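Local atomic coordinates of methylxanthine N3-demethylase NdmB (Pseudomonas putida, PDB entry 6ICL), a protein that catalyses the NADH-dependent N3-demethylation of theobromine and related methylxanthines in bacterial caffeine degradation, as a Rieske-type non-heme iron oxygenase. Residues Thr31-Phe36 / Thr60-Lys65; Arg48-Ala51 / Gly55-Gly58; Ala78-Arg81 / Ala87-Ser90; His108-Asp113 / Gln119-Cys124; Ser137-Val142 / Leu151-Asp156. All coordinates share one frame; numbering follows the deposited sequence.

Interaction 1 (Thr31-Phe36 / Thr60-Lys65); sequences TYLRHF and TLLGEK
Arg34 and Leu33 meet Glu64 and Leu62 where a type I' turn, Leu61 to Glu64, closes the beta hairpin of strands 57-61 and 64-71 in the Rieske domain. The opposing residues form a helically coiled segment just ahead of strand 37-42, so the hairpin's tip is docked by one apolar and one ionic contact.

The ionic part is a salt bridge. Arg34 NH1 donates to Glu64 OE1 at 2.7 Å, nearly straight at 166°, and the oxygen lies in the guanidinium plane. OE1 receives it on its anti lone pair, and the two flat groups stand steeply, 76° apart. Bends in both chains bring the ends together: Arg34 folds at chi3 (61°) and Glu64 at its second torsion. A leucine in place of Arg34 would probably leave the Glu64 carboxylate without this charged mate and remove the polar tie to the turn.

The apolar part belongs to Leu62, whose two methyls divide the work. CD2 rests against Leu33, 3.8 Å from CB, while CD1 lies over the backbone and reaches Arg34 CG at 4.0 Å. Beyond the pair, Leu62 also packs on Pro279 of strand 270-281 and Leu33 on Tyr256, which places the turn against the C-terminal part of the chain. On the backbone side, CD1 of Leu62 comes within 3.7 Å of Leu33 C.

Interaction 2 (Arg48-Ala51 / Gly55-Gly58); sequences RANA and GPMG
The backbone doubles back between Ala49 and Met57, bringing the alpha carbons of Asn50 and Gly55 to 5.0 Å and those of Ala49 and Met57 to 5.8 Å, with a cis peptide bond ahead of Pro56. A water bridges the two segments, accepting from Gly55 N at 2.9 Å and lying 3.1 Å from Asn50 O, to which it can donate.

Asn50 carries most of the contact. Its first torsion (-178°) sets CG opposite the backbone N, extending the amide over the Gly55 carbonyl, where CG stands 3.1 Å from Gly55 O. Their approach is packing, for Asn50 OD1 takes its hydrogen bond from Ser52 N, and Gly55 O accepts from Ser52 OG. The nitrogen branch turns toward the proline ring, with Asn50 ND2 3.6 Å from Pro56 CD.

This loop joins helix 43-48 to strand 57-61, within this chain an outermost strand of the six-stranded antiparallel sheet. An alanine in place of Asn50 would probably leave Ser52 N without its side-chain acceptor and uncover the Gly55 carbonyl and the edge of the Pro56 ring.

On entry to the strand the contact becomes apolar. Ala49 CB meets Met57 CB at 3.5 Å and also touches the thioether, lying 3.8 Å from Met57 SD. Pro56 turns its ring to the sheet and packs on Val67, while Arg48 forms a salt bridge with Asp177.

Interaction 3 (Ala78-Arg81 / Ala87-Ser90); sequences AADR and AQLS
Asp80 points its carboxylate into the loop Ala87-Ser90, closing the base of the first cluster-binding loop of the Rieske fold, which carries Cys82 and His84. Asp80 is the centre of an inverse gamma turn directly after strand 74-79, and with chi1 near -165° its carboxylate is held out beside its own carbonyl carbon, which carries both oxygens across to the loop.

Ser90 meets the carboxylate on the syn side of both oxygens, some 20° out of its plane. OD1 accepts from Ser90 N at 2.7 Å and OD2 from Ser90 OG at 2.6 Å, so one serine spans both oxygens. Gln88 arrives from another direction: its NE2 donates to Asp80 OD2 at 2.8 Å from above the carboxylate plane, with the amide and carboxylate planes 54° apart. Three bonds thus fix the rotation of the buried acid, and the donors would probably help to stabilise its charge.

Leu89 packs against the end of the strand, its CD1 3.8 Å from Ala79 O, and also on Cys105, while Ala87 touches the iron-sulfur cluster. Trp322 of the second subunit hydrogen-bonds through its NE1 to Asp80 O and through its O to Arg81 NE, placing the contact at the subunit interface. A CA-H...O contact also links the segments, with Arg81 CA 3.5 Å from Ala87 O.

Interaction 4 (His108-Asp113 / Gln119-Cys124); sequences HGWRYD and QLIPAC. With FES (Fe2/s2 (inorganic) cluster), chain B.
Trp110 lies between the iron-sulfur cluster and Ile121, its indole covered on one face by the sulfide S2 and on the other by the isoleucine. The CH-pi contact is well centred: Ile121 CG1 stands 3.9 Å from the centroid of the five-membered ring, 12° off its normal. The CG2 branch reaches the nitrogen instead, 3.4 Å from Trp110 NE1. Across the ring, Trp110 CD1 comes within 3.3 Å of cluster S2. Pro122 lies beside the indole, its CG 3.3 Å from Gly109 O.

Metal binding comes from His108, whose ND1 binds the cluster iron FE1 at 2.4 Å. His84 completes the histidine pair on that iron, as expected of a Rieske centre.

Hydrogen bonds fasten the other end. Arg111 N donates to Leu120 O and Gln119 N to Arg111 O, and Gln119 NE2 gives a further bond, 2.9 Å, to Asp113 OD2. That oxygen is met on its anti side, well out of the carboxylate plane (34°). Alongside, Leu120 CD2 touches the edge of the Arg111 guanidinium, 3.4 Å from NE.

The contact is a hairpin of strands 111-112 and 118-120, the latter outermost within this chain in a four-stranded sheet; strand 100-104 lies on the other side of strand 111-112. The second subunit covers its cluster end, where Phe200 packs on Pro122 and Val333 on Trp110.

Interaction 5 (Ser137-Val142 / Leu151-Asp156); sequences SFDCEV and LDNSFD
Phe138, on strand 137-143, receives Leu151 over its ring, while Asp139 faces Asn153. The strand belongs to the six-stranded antiparallel sheet of the Rieske domain, and the other segment is the loop that leaves its hairpin partner, strand 146-150.

Phe138 makes the apolar half of the contact. Leu151 CD2 sits over the middle of the ring, 3.8 Å from its centroid and 10° off the normal, a CH-pi contact made by a single methyl. With chi1 at -56° the ring swings to the backbone N side of Phe138, which also brings its CD1 to 3.4 Å from Leu151 O. The ring thus meets both the side chain and the carbonyl of one leucine. Leu66 of strand 64-71 packs on Phe138 as well, and Leu151 extends to Leu62, in the turn between strands 57-61 and 64-71, and to Arg34, in the segment that precedes strand 37-42.

Asp139, next along, turns its carboxylate to the polar part of the loop. Its firm partner is Arg150, which forms a salt bridge with OD2 from the end of strand 146-150; the side chain of Asn153 lies close to the same carboxylate. Asp139 also packs on Trp37.

Past Leu151 the loop is shaped by its own acid. Asp152 forms an Asx turn, and its OD1 is gripped by two donors of one residue, accepting from Ser154 N at 2.6 Å, nearly straight at 169°, and from Ser154 OG at 2.8 Å.

Overall arrangement
Four contacts gather on the six-stranded sheet; interaction 4, in the four-stranded one, supplies a cluster ligand. All are partly buried: interactions 3 and 4 have the most buried touching residues, while 2 and 5 each include an exposed one. Interactions 1 and 5, nearest the chain's centre and about 11 Å apart between centres, share a probable backbone bond from Asp152 to Arg34; both pack leucines, interaction 1 adding a salt bridge, interaction 5 a carboxylate beside an asparagine. Interaction 2 relies on close packing and a bridging water. Interaction 3 touches interaction 2 through Pro56 and Ser90 and interaction 4 through Leu89 and Tyr112. Both 3 and 4 meet the second subunit, 3 by hydrogen bonds, 4 mainly by packing.

Interaction 1 (Thr31-Phe36 / Thr60-Lys65)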
# COMPACT_ATOMS: atom_id res chain seq x y z
N THR A 31 23.76 32.69 -4.67
CA THR A 31 24.21 33.32 -3.43
C THR A 31 23.26 34.44 -3.01
O THR A 31 23.02 34.62 -1.81
CB THR A 31 25.63 33.87 -3.59
OG1 THR A 31 26.52 32.79 -3.88
CG2 THR A 31 26.10 34.57 -2.32
N TYR A 32 22.71 35.18 -3.98
CA TYR A 32 21.85 36.31 -3.66
C TYR A 32 20.66 35.91 -2.80
O TYR A 32 20.22 36.69 -1.94
CB TYR A 32 21.34 36.98 -4.95
CG TYR A 32 20.37 36.22 -5.86
CD1 TYR A 32 20.75 35.08 -6.58
CD2 TYR A 32 19.07 36.70 -6.07
CE1 TYR A 32 19.86 34.44 -7.46
CE2 TYR A 32 18.18 36.07 -6.95
CZ TYR A 32 18.57 34.95 -7.63
OH TYR A 32 17.67 34.35 -8.49
N LEU A 33 20.13 34.71 -3.01
CA LEU A 33 18.92 34.30 -2.30
C LEU A 33 19.16 34.21 -0.81
O LEU A 33 18.22 34.40 -0.03
CB LEU A 33 18.42 32.96 -2.85
CG LEU A 33 17.99 32.94 -4.33
CD1 LEU A 33 17.62 31.51 -4.80
CD2 LEU A 33 16.85 33.88 -4.55
N ARG A 34 20.40 33.99 -0.38
CA ARG A 34 20.69 33.92 1.04
C ARG A 34 20.43 35.22 1.79
O ARG A 34 20.23 35.18 3.01
CB ARG A 34 22.14 33.49 1.25
CG ARG A 34 22.43 32.15 0.62
CD ARG A 34 23.86 31.75 0.87
NE ARG A 34 24.13 31.62 2.30
CZ ARG A 34 24.02 30.47 2.96
NH1 ARG A 34 23.63 29.38 2.32
NH2 ARG A 34 24.29 30.42 4.27
N HIS A 35 20.39 36.37 1.10
CA HIS A 35 20.28 37.68 1.74
C HIS A 35 18.84 38.15 1.92
O HIS A 35 18.62 39.22 2.51
CB HIS A 35 21.06 38.73 0.94
CG HIS A 35 22.54 38.49 0.93
ND1 HIS A 35 23.17 37.77 -0.06
CD2 HIS A 35 23.50 38.86 1.81
CE1 HIS A 35 24.46 37.70 0.21
NE2 HIS A 35 24.69 38.36 1.34
N PHE A 36 17.87 37.39 1.44
CA PHE A 36 16.47 37.74 1.59
C PHE A 36 15.81 36.93 2.70
O PHE A 36 16.28 35.85 3.08
CB PHE A 36 15.73 37.52 0.27
CG PHE A 36 16.20 38.43 -0.83
CD1 PHE A 36 17.29 38.08 -1.62
CD2 PHE A 36 15.53 39.63 -1.10
CE1 PHE A 36 17.73 38.93 -2.68
CE2 PHE A 36 15.94 40.48 -2.13
CZ PHE A 36 17.05 40.13 -2.92
N THR A 60 13.86 22.98 5.68
CA THR A 60 14.94 23.09 4.72
C THR A 60 14.77 24.38 3.93
O THR A 60 13.67 24.67 3.44
CB THR A 60 14.98 21.85 3.82
OG1 THR A 60 15.19 20.70 4.66
CG2 THR A 60 16.14 21.93 2.82
N LEU A 61 15.84 25.18 3.85
CA LEU A 61 15.82 26.48 3.18
C LEU A 61 17.08 26.58 2.36
O LEU A 61 18.18 26.50 2.92
CB LEU A 61 15.75 27.64 4.17
CG LEU A 61 15.79 29.03 3.51
CD1 LEU A 61 14.68 29.20 2.47
CD2 LEU A 61 15.67 30.13 4.58
N LEU A 62 16.92 26.75 1.05
CA LEU A 62 18.05 26.90 0.14
C LEU A 62 19.01 25.72 0.28
O LEU A 62 20.22 25.87 0.22
CB LEU A 62 18.78 28.24 0.35
CG LEU A 62 17.98 29.47 -0.10
CD1 LEU A 62 18.68 30.76 0.32
CD2 LEU A 62 17.79 29.44 -1.60
N GLY A 63 18.44 24.53 0.47
CA GLY A 63 19.26 23.34 0.64
C GLY A 63 19.81 23.15 2.03
O GLY A 63 20.35 22.07 2.31
N GLU A 64 19.70 24.14 2.91
CA GLU A 64 20.23 24.04 4.26
C GLU A 64 19.19 23.43 5.19
O GLU A 64 18.02 23.80 5.16
CB GLU A 64 20.62 25.41 4.83
CG GLU A 64 21.38 26.29 3.88
CD GLU A 64 22.87 26.06 3.92
OE1 GLU A 64 23.59 26.89 3.34
OE2 GLU A 64 23.31 25.06 4.53
N LYS A 65 19.66 22.53 6.06
CA LYS A 65 18.82 21.96 7.10
C LYS A 65 18.92 22.84 8.34
O LYS A 65 20.01 23.03 8.89
CB LYS A 65 19.26 20.52 7.38
CG LYS A 65 19.45 19.71 6.08
CD LYS A 65 19.19 18.21 6.24
CE LYS A 65 19.95 17.56 7.37
NZ LYS A 65 20.00 16.07 7.19

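Interaction 2 (Arg48-Ala51 / Gly55-Gly58)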
# COMPACT_ATOMS: atom_id res chain seq x y z
N ARG A 48 2.52 22.82 15.77
CA ARG A 48 2.10 21.43 15.60
C ARG A 48 3.24 20.44 15.39
O ARG A 48 3.00 19.23 15.43
CB ARG A 48 1.18 21.28 14.38
CG ARG A 48 -0.26 21.64 14.58
CD ARG A 48 -0.92 22.07 13.24
NE ARG A 48 -0.30 21.52 12.02
CZ ARG A 48 -0.48 22.04 10.80
NH1 ARG A 48 -1.23 23.13 10.62
NH2 ARG A 48 0.10 21.48 9.74
N ALA A 49 4.46 20.91 15.11
CA ALA A 49 5.58 20.03 14.79
C ALA A 49 6.08 19.21 15.97
O ALA A 49 6.78 18.21 15.77
CB ALA A 49 6.74 20.87 14.25
N ASN A 50 5.79 19.62 17.20
CA ASN A 50 6.32 18.94 18.38
C ASN A 50 5.25 19.08 19.45
O ASN A 50 4.61 20.13 19.54
CB ASN A 50 7.66 19.56 18.82
CG ASN A 50 8.29 18.86 20.02
OD1 ASN A 50 7.84 19.00 21.15
ND2 ASN A 50 9.36 18.11 19.78
N ALA A 51 5.03 18.01 20.24
CA ALA A 51 4.01 18.01 21.29
C ALA A 51 4.17 19.18 22.26
O ALA A 51 3.19 19.56 22.91
CB ALA A 51 4.03 16.68 22.09
N GLY A 55 8.47 23.46 19.44
CA GLY A 55 9.54 22.80 18.69
C GLY A 55 10.29 21.83 19.58
O GLY A 55 9.82 21.49 20.66
N PRO A 56 11.48 21.40 19.16
CA PRO A 56 12.18 21.81 17.93
C PRO A 56 11.54 21.23 16.66
O PRO A 56 10.79 20.25 16.74
CB PRO A 56 13.60 21.29 18.15
CG PRO A 56 13.39 20.02 19.01
CD PRO A 56 12.22 20.37 19.91
N MET A 57 11.78 21.87 15.52
CA MET A 57 11.20 21.46 14.25
C MET A 57 12.27 21.59 13.19
O MET A 57 13.16 22.45 13.30
CB MET A 57 9.94 22.30 13.89
CG MET A 57 9.97 23.07 12.52
SD MET A 57 8.33 23.52 11.97
CE MET A 57 8.19 22.88 10.31
N GLY A 58 12.20 20.74 12.17
CA GLY A 58 13.13 20.78 11.05
C GLY A 58 12.47 21.42 9.83
O GLY A 58 11.31 21.16 9.54
O HOH W 1 6.03 22.55 18.25

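Interaction 3 (Ala78-Arg81 / Ala87-Ser90)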
# COMPACT_ATOMS: atom_id res chain seq x y z
N ALA A 78 18.47 27.77 13.64
CA ALA A 78 19.88 27.45 13.70
C ALA A 78 20.16 26.29 12.76
O ALA A 78 19.24 25.66 12.24
CB ALA A 78 20.32 27.09 15.13
N ALA A 79 21.45 26.00 12.56
CA ALA A 79 21.84 24.86 11.76
C ALA A 79 21.43 23.57 12.47
O ALA A 79 21.70 23.40 13.66
CB ALA A 79 23.35 24.87 11.52
N ASP A 80 20.79 22.67 11.72
CA ASP A 80 20.24 21.44 12.30
C ASP A 80 21.32 20.37 12.41
O ASP A 80 21.25 19.27 11.84
CB ASP A 80 19.07 20.94 11.46
CG ASP A 80 18.25 19.88 12.19
OD1 ASP A 80 18.43 19.71 13.43
OD2 ASP A 80 17.41 19.22 11.52
N ARG A 81 22.36 20.70 13.18
CA ARG A 81 23.53 19.85 13.20
C ARG A 81 24.33 20.17 14.45
O ARG A 81 24.93 21.25 14.54
CB ARG A 81 24.36 20.06 11.94
CG ARG A 81 25.57 19.14 11.86
CD ARG A 81 26.28 19.28 10.52
NE ARG A 81 27.46 18.40 10.45
CZ ARG A 81 28.69 18.82 10.69
NH1 ARG A 81 28.92 20.10 10.98
NH2 ARG A 81 29.71 17.96 10.63
N ALA A 87 24.46 15.10 15.33
CA ALA A 87 23.05 14.72 15.41
C ALA A 87 22.13 15.89 15.02
O ALA A 87 22.51 17.06 15.12
CB ALA A 87 22.71 14.23 16.81
N GLN A 88 20.91 15.56 14.57
CA GLN A 88 19.95 16.61 14.25
C GLN A 88 19.32 17.16 15.52
O GLN A 88 18.65 16.43 16.26
CB GLN A 88 18.86 16.08 13.33
CG GLN A 88 19.26 16.15 11.87
CD GLN A 88 18.13 15.67 10.97
OE1 GLN A 88 17.93 14.48 10.82
NE2 GLN A 88 17.38 16.61 10.40
N LEU A 89 19.51 18.46 15.75
CA LEU A 89 18.89 19.10 16.90
C LEU A 89 17.37 19.11 16.79
O LEU A 89 16.67 19.14 17.81
CB LEU A 89 19.45 20.53 17.07
CG LEU A 89 20.99 20.57 17.24
CD1 LEU A 89 21.53 21.99 17.18
CD2 LEU A 89 21.39 19.93 18.56
N SER A 90 16.84 19.03 15.56
CA SER A 90 15.40 19.16 15.35
C SER A 90 14.61 17.98 15.91
O SER A 90 13.38 18.07 16.03
CB SER A 90 15.08 19.34 13.86
OG SER A 90 15.54 18.21 13.09

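Interaction 4 (His108-Asp113 / Gln119-Cys124)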
# COMPACT_ATOMS: atom_id res chain seq x y z
N HIS A 108 23.93 13.45 23.01
CA HIS A 108 24.62 13.54 24.30
C HIS A 108 24.24 14.80 25.08
O HIS A 108 24.94 15.18 26.01
CB HIS A 108 26.14 13.47 24.13
CG HIS A 108 26.62 12.34 23.26
ND1 HIS A 108 26.71 12.44 21.89
CD2 HIS A 108 27.07 11.10 23.57
CE1 HIS A 108 27.18 11.30 21.39
NE2 HIS A 108 27.39 10.47 22.39
N GLY A 109 23.15 15.46 24.71
CA GLY A 109 22.53 16.44 25.58
C GLY A 109 23.14 17.83 25.61
O GLY A 109 22.78 18.60 26.49
N TRP A 110 24.01 18.19 24.67
CA TRP A 110 24.54 19.55 24.67
C TRP A 110 23.38 20.51 24.52
O TRP A 110 22.39 20.23 23.83
CB TRP A 110 25.56 19.75 23.54
CG TRP A 110 26.86 18.99 23.72
CD1 TRP A 110 27.08 17.91 24.53
CD2 TRP A 110 28.12 19.27 23.07
NE1 TRP A 110 28.40 17.50 24.41
CE2 TRP A 110 29.05 18.32 23.53
CE3 TRP A 110 28.54 20.24 22.15
CZ2 TRP A 110 30.39 18.31 23.10
CZ3 TRP A 110 29.87 20.23 21.72
CH2 TRP A 110 30.77 19.26 22.19
N ARG A 111 23.46 21.63 25.23
CA ARG A 111 22.40 22.62 25.24
C ARG A 111 22.86 23.86 24.49
O ARG A 111 23.97 24.34 24.73
CB ARG A 111 21.99 22.96 26.66
CG ARG A 111 21.62 21.76 27.49
CD ARG A 111 20.59 22.11 28.56
NE ARG A 111 20.77 21.32 29.77
CZ ARG A 111 19.78 20.97 30.59
NH1 ARG A 111 18.52 21.31 30.32
NH2 ARG A 111 20.06 20.25 31.67
N TYR A 112 22.00 24.37 23.62
CA TYR A 112 22.30 25.57 22.85
C TYR A 112 21.33 26.68 23.24
O TYR A 112 20.14 26.44 23.50
CB TYR A 112 22.23 25.29 21.35
CG TYR A 112 23.32 24.35 20.88
CD1 TYR A 112 24.55 24.83 20.45
CD2 TYR A 112 23.12 22.96 20.91
CE1 TYR A 112 25.56 23.95 20.04
CE2 TYR A 112 24.12 22.09 20.51
CZ TYR A 112 25.32 22.58 20.06
OH TYR A 112 26.29 21.70 19.66
N ASP A 113 21.85 27.92 23.30
CA ASP A 113 21.01 29.08 23.57
C ASP A 113 20.58 29.71 22.25
O ASP A 113 20.98 29.26 21.18
CB ASP A 113 21.74 30.10 24.44
CG ASP A 113 23.00 30.67 23.78
OD1 ASP A 113 23.16 30.65 22.54
OD2 ASP A 113 23.87 31.13 24.53
N GLN A 119 25.83 26.10 25.94
CA GLN A 119 25.92 26.57 27.31
C GLN A 119 26.04 25.45 28.34
O GLN A 119 26.30 25.74 29.52
CB GLN A 119 24.70 27.46 27.64
CG GLN A 119 24.68 28.80 26.87
CD GLN A 119 25.92 29.66 27.13
OE1 GLN A 119 26.59 29.52 28.14
NE2 GLN A 119 26.23 30.54 26.19
N LEU A 120 25.91 24.19 27.93
CA LEU A 120 26.13 23.08 28.85
C LEU A 120 26.53 21.84 28.07
O LEU A 120 25.85 21.46 27.12
CB LEU A 120 24.89 22.77 29.70
CG LEU A 120 25.14 21.54 30.60
CD1 LEU A 120 26.22 21.86 31.64
CD2 LEU A 120 23.86 21.02 31.24
N ILE A 121 27.64 21.23 28.48
CA ILE A 121 28.04 19.89 28.09
C ILE A 121 27.84 18.99 29.30
O ILE A 121 28.62 19.06 30.26
CB ILE A 121 29.49 19.89 27.59
CG1 ILE A 121 29.62 20.82 26.38
CG2 ILE A 121 29.94 18.47 27.26
CD1 ILE A 121 31.02 21.00 25.86
N PRO A 122 26.78 18.16 29.33
CA PRO A 122 26.46 17.43 30.57
C PRO A 122 27.52 16.41 30.98
O PRO A 122 27.57 16.03 32.16
CB PRO A 122 25.12 16.75 30.24
CG PRO A 122 24.59 17.48 29.03
CD PRO A 122 25.79 17.92 28.27
N ALA A 123 28.39 15.99 30.05
CA ALA A 123 29.45 15.04 30.40
C ALA A 123 30.54 15.70 31.25
O ALA A 123 31.11 15.05 32.14
CB ALA A 123 30.05 14.43 29.14
N CYS A 124 30.86 16.97 30.99
CA CYS A 124 31.85 17.72 31.77
C CYS A 124 31.28 19.09 32.11
O CYS A 124 31.65 20.10 31.49
CB CYS A 124 33.19 17.86 31.04
SG CYS A 124 33.34 17.08 29.40
FE1 FES B . 26.69 14.65 21.00
FE2 FES B . 24.86 16.47 20.05
S1 FES B . 25.85 14.86 18.91
S2 FES B . 25.58 16.16 22.10

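Interaction 5 (Ser137-Val142 / Leu151-Asp156)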
# COMPACT_ATOMS: atom_id res chain seq x y z
N SER A 137 23.51 30.56 13.97
CA SER A 137 22.21 31.04 14.37
C SER A 137 21.79 32.08 13.35
O SER A 137 22.64 32.83 12.86
CB SER A 137 22.30 31.61 15.79
OG SER A 137 21.21 32.44 16.14
N PHE A 138 20.51 32.13 12.97
CA PHE A 138 20.11 32.96 11.84
C PHE A 138 19.00 33.92 12.23
O PHE A 138 18.23 33.66 13.16
CB PHE A 138 19.65 32.11 10.61
CG PHE A 138 20.68 31.13 10.15
CD1 PHE A 138 21.82 31.55 9.47
CD2 PHE A 138 20.53 29.77 10.40
CE1 PHE A 138 22.78 30.63 9.06
CE2 PHE A 138 21.49 28.85 9.99
CZ PHE A 138 22.62 29.28 9.32
N ASP A 139 18.92 35.04 11.51
CA ASP A 139 17.76 35.92 11.60
C ASP A 139 16.46 35.13 11.46
O ASP A 139 16.31 34.31 10.55
CB ASP A 139 17.80 36.97 10.50
CG ASP A 139 18.82 38.06 10.75
OD1 ASP A 139 19.42 38.12 11.85
OD2 ASP A 139 19.02 38.86 9.82
N CYS A 140 15.50 35.44 12.32
CA CYS A 140 14.27 34.67 12.39
C CYS A 140 13.24 35.51 13.10
O CYS A 140 13.49 35.97 14.21
CB CYS A 140 14.49 33.32 13.12
SG CYS A 140 12.98 32.29 13.29
N GLU A 141 12.10 35.75 12.45
CA GLU A 141 11.05 36.59 13.00
C GLU A 141 9.71 36.06 12.52
O GLU A 141 9.59 35.57 11.40
CB GLU A 141 11.18 38.07 12.58
CG GLU A 141 12.51 38.78 12.93
CD GLU A 141 12.79 38.89 14.45
OE1 GLU A 141 11.86 38.63 15.25
OE2 GLU A 141 13.94 39.22 14.83
N VAL A 142 8.70 36.17 13.38
CA VAL A 142 7.33 35.80 13.03
C VAL A 142 6.60 37.04 12.53
O VAL A 142 6.54 38.06 13.22
CB VAL A 142 6.60 35.18 14.24
CG1 VAL A 142 5.13 34.90 13.90
CG2 VAL A 142 7.28 33.89 14.67
N LEU A 151 19.20 33.97 5.95
CA LEU A 151 20.43 33.26 6.24
C LEU A 151 21.63 34.17 6.34
O LEU A 151 22.59 33.84 7.04
CB LEU A 151 20.69 32.21 5.17
CG LEU A 151 19.69 31.06 5.16
CD1 LEU A 151 20.08 30.07 4.06
CD2 LEU A 151 19.63 30.38 6.54
N ASP A 152 21.63 35.30 5.63
CA ASP A 152 22.81 36.16 5.60
C ASP A 152 22.40 37.60 5.83
O ASP A 152 21.61 38.16 5.06
CB ASP A 152 23.59 36.03 4.29
CG ASP A 152 24.97 36.65 4.39
OD1 ASP A 152 25.09 37.67 5.08
OD2 ASP A 152 25.95 36.12 3.84
N ASN A 153 22.97 38.17 6.90
CA ASN A 153 22.86 39.52 7.43
C ASN A 153 23.75 40.54 6.73
O ASN A 153 23.48 41.74 6.87
CB ASN A 153 23.32 39.54 8.89
CG ASN A 153 22.21 39.76 9.79
OD1 ASN A 153 21.13 40.09 9.33
ND2 ASN A 153 22.43 39.59 11.08
N SER A 154 24.82 40.10 6.07
CA SER A 154 25.96 40.96 5.77
C SER A 154 25.55 42.25 5.08
O SER A 154 26.09 43.32 5.38
CB SER A 154 26.97 40.21 4.90
OG SER A 154 27.48 39.09 5.57
N PHE A 155 24.62 42.18 4.14
CA PHE A 155 24.37 43.32 3.26
C PHE A 155 23.26 44.24 3.77
O PHE A 155 23.08 45.32 3.20
CB PHE A 155 24.05 42.84 1.85
CG PHE A 155 25.18 42.06 1.20
CD1 PHE A 155 26.44 42.02 1.78
CD2 PHE A 155 24.97 41.38 0.00
CE1 PHE A 155 27.48 41.31 1.18
CE2 PHE A 155 26.00 40.65 -0.61
CZ PHE A 155 27.26 40.62 -0.02
N ASP A 156 22.53 43.81 4.81
CA ASP A 156 21.62 44.66 5.60
C ASP A 156 20.76 45.59 4.73
O ASP A 156 20.68 46.79 4.96
CB ASP A 156 22.40 45.47 6.63
CG ASP A 156 21.49 46.29 7.56
OD1 ASP A 156 20.37 45.83 7.88
OD2 ASP A 156 21.89 47.40 7.97